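PDB 1SQ4: glyoxylate-induced Protein from Pseudomonas aeruginosa, which is of uncertain function, a double beta-barrel cupin that may act as a ureidoglycine aminohydrolase. Local coordinates for residues 24-29 with 59-64. Sequence-based numbering, arbitrary orientation.
Sequences AMFTEA and RPLSGF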
loop_
_atom_site.group_PDB
_atom_site.type_symbol
_atom_site.label_atom_id
_atom_site.label_comp_id
_atom_site.label_asym_id
_atom_site.label_seq_id
_atom_site.Cartn_x
_atom_site.Cartn_y
_atom_site.Cartn_z
ATOM N N ALA A 24 -12.119 -1.648 13.772
ATOM C CA ALA A 24 -10.902 -1.334 14.536
ATOM C C ALA A 24 -9.790 -0.896 13.590
ATOM O O ALA A 24 -9.484 -1.575 12.615
ATOM C CB ALA A 24 -10.448 -2.548 15.339
HETATM N N MSE A 25 -9.181 0.238 13.889
HETATM C CA MSE A 25 -8.131 0.755 13.044
HETATM C C MSE A 25 -6.904 1.192 13.823
HETATM O O MSE A 25 -6.984 1.556 14.996
HETATM C CB MSE A 25 -8.666 1.926 12.218
HETATM C CG MSE A 25 -9.222 1.538 10.850
HETATM SE SE MSE A 25 -7.838 0.846 9.636
HETATM C CE MSE A 25 -8.076 -1.055 9.949
ATOM N N PHE A 26 -5.757 1.151 13.159
ATOM C CA PHE A 26 -4.504 1.559 13.780
ATOM C C PHE A 26 -3.631 2.108 12.664
ATOM O O PHE A 26 -3.107 1.354 11.857
ATOM C CB PHE A 26 -3.829 0.352 14.451
ATOM C CG PHE A 26 -4.644 -0.252 15.563
ATOM C CD1 PHE A 26 -4.749 0.388 16.795
ATOM C CD2 PHE A 26 -5.331 -1.449 15.371
ATOM C CE1 PHE A 26 -5.526 -0.150 17.816
ATOM C CE2 PHE A 26 -6.114 -1.999 16.388
ATOM C CZ PHE A 26 -6.210 -1.346 17.616
ATOM N N THR A 27 -3.498 3.425 12.596
ATOM C CA THR A 27 -2.677 4.030 11.556
ATOM C C THR A 27 -1.543 4.813 12.192
ATOM O O THR A 27 -1.280 4.673 13.383
ATOM C CB THR A 27 -3.492 4.980 10.656
ATOM O OG1 THR A 27 -3.879 6.146 11.398
ATOM C CG2 THR A 27 -4.722 4.280 10.140
ATOM N N GLU A 28 -0.874 5.649 11.414
ATOM C CA GLU A 28 0.228 6.397 11.975
ATOM C C GLU A 28 -0.227 7.739 12.515
ATOM O O GLU A 28 0.565 8.495 13.079
ATOM C CB GLU A 28 1.325 6.578 10.928
ATOM C CG GLU A 28 0.888 7.291 9.651
ATOM C CD GLU A 28 -0.255 6.598 8.890
ATOM O OE1 GLU A 28 -0.250 5.344 8.756
ATOM O OE2 GLU A 28 -1.152 7.324 8.394
ATOM N N ALA A 29 -1.519 8.007 12.382
ATOM C CA ALA A 29 -2.093 9.267 12.828
ATOM C C ALA A 29 -3.259 9.072 13.781
ATOM O O ALA A 29 -3.626 9.977 14.534
ATOM C CB ALA A 29 -2.558 10.059 11.624
ATOM N N ARG A 59 -2.974 3.665 26.003
ATOM C CA ARG A 59 -1.998 3.303 24.971
ATOM C C ARG A 59 -2.643 2.795 23.672
ATOM O O ARG A 59 -2.272 1.726 23.163
ATOM C CB ARG A 59 -1.030 2.232 25.501
ATOM C CG ARG A 59 -0.271 2.651 26.733
ATOM C CD ARG A 59 0.970 1.801 26.935
ATOM N NE ARG A 59 0.687 0.445 27.411
ATOM C CZ ARG A 59 0.153 0.159 28.596
ATOM N NH1 ARG A 59 -0.164 1.137 29.439
ATOM N NH2 ARG A 59 -0.062 -1.103 28.934
ATOM N N PRO A 60 -3.594 3.552 23.112
ATOM C CA PRO A 60 -4.259 3.132 21.877
ATOM C C PRO A 60 -3.261 2.867 20.761
ATOM O O PRO A 60 -3.444 1.968 19.936
ATOM C CB PRO A 60 -5.159 4.317 21.547
ATOM C CG PRO A 60 -5.390 4.971 22.873
ATOM C CD PRO A 60 -4.031 4.899 23.502
ATOM N N LEU A 61 -2.204 3.668 20.747
ATOM C CA LEU A 61 -1.168 3.571 19.728
ATOM C C LEU A 61 0.180 3.740 20.387
ATOM O O LEU A 61 0.287 4.342 21.457
ATOM C CB LEU A 61 -1.367 4.671 18.682
ATOM C CG LEU A 61 -1.756 4.351 17.238
ATOM C CD1 LEU A 61 -2.808 3.260 17.157
ATOM C CD2 LEU A 61 -2.240 5.633 16.604
ATOM N N SER A 62 1.215 3.222 19.742
ATOM C CA SER A 62 2.558 3.306 20.298
ATOM C C SER A 62 3.051 4.744 20.362
ATOM O O SER A 62 2.437 5.654 19.805
ATOM C CB SER A 62 3.533 2.477 19.458
ATOM O OG SER A 62 3.905 3.163 18.272
ATOM N N GLY A 63 4.161 4.944 21.059
ATOM C CA GLY A 63 4.724 6.274 21.157
ATOM C C GLY A 63 4.227 7.109 22.317
ATOM O O GLY A 63 3.983 6.595 23.403
ATOM N N PHE A 64 4.081 8.410 22.081
ATOM C CA PHE A 64 3.639 9.328 23.118
ATOM C C PHE A 64 2.154 9.178 23.401
ATOM O O PHE A 64 1.334 9.981 22.954
ATOM C CB PHE A 64 3.972 10.771 22.715
ATOM C CG PHE A 64 3.900 11.762 23.857
ATOM C CD1 PHE A 64 2.684 12.314 24.249
ATOM C CD2 PHE A 64 5.060 12.149 24.533
ATOM C CE1 PHE A 64 2.624 13.238 25.291
ATOM C CE2 PHE A 64 5.008 13.076 25.578
ATOM C CZ PHE A 64 3.788 13.618 25.957
#
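A beta hairpin at the edge of one sheet of this bicupin, formed by strands 25-26 and 30-33, is packed here against residues 59-64, part of the loop that joins strand 52-57 to strand 69-76. The nearest pair of CA atoms, those of F26 and L61, is 7.1 Å apart, and their side chains bridge much of the interval. L61 does most of the work by splitting its two methyl branches. CD1 lies at the edge of the F26 ring, practically in the ring plane, 3.5 Å from F26 CD1, and it also reaches the F26 CB. CD2 goes instead to the turn of the hairpin, where it rests 3.5 Å from the backbone T27 O. The F26 ring owes its position to a first torsion that sets CG anti to the carbonyl carbon (chi1 -62°), which carries the ring edge towards the loop. That same edge meets the loop backbone, with F26 CE1 3.6 Å from P60 O.

Double-barrel cupins are built from two related beta barrels in one chain, and the arrangement illustrates how an N-terminal hairpin can join the sheet of the C-terminal one: strand 30-33 pairs with strand 239-244. The 59-64 loop follows it there, P60 packing on F239 and W241 and S62 O accepting a hydrogen bond from R243 NH1. Within the hairpin turn, T27 OG1 accepts from A29 N at 3.2 Å, an almost straight bond (163°) that makes an ST turn, and the same hydroxyl oxygen is hydrogen-bonded to Y30 N. Other subunits border the contact as well: F26 lies against A244 of a second subunit, while R59 forms a salt bridge with E213 of that same neighbouring chain.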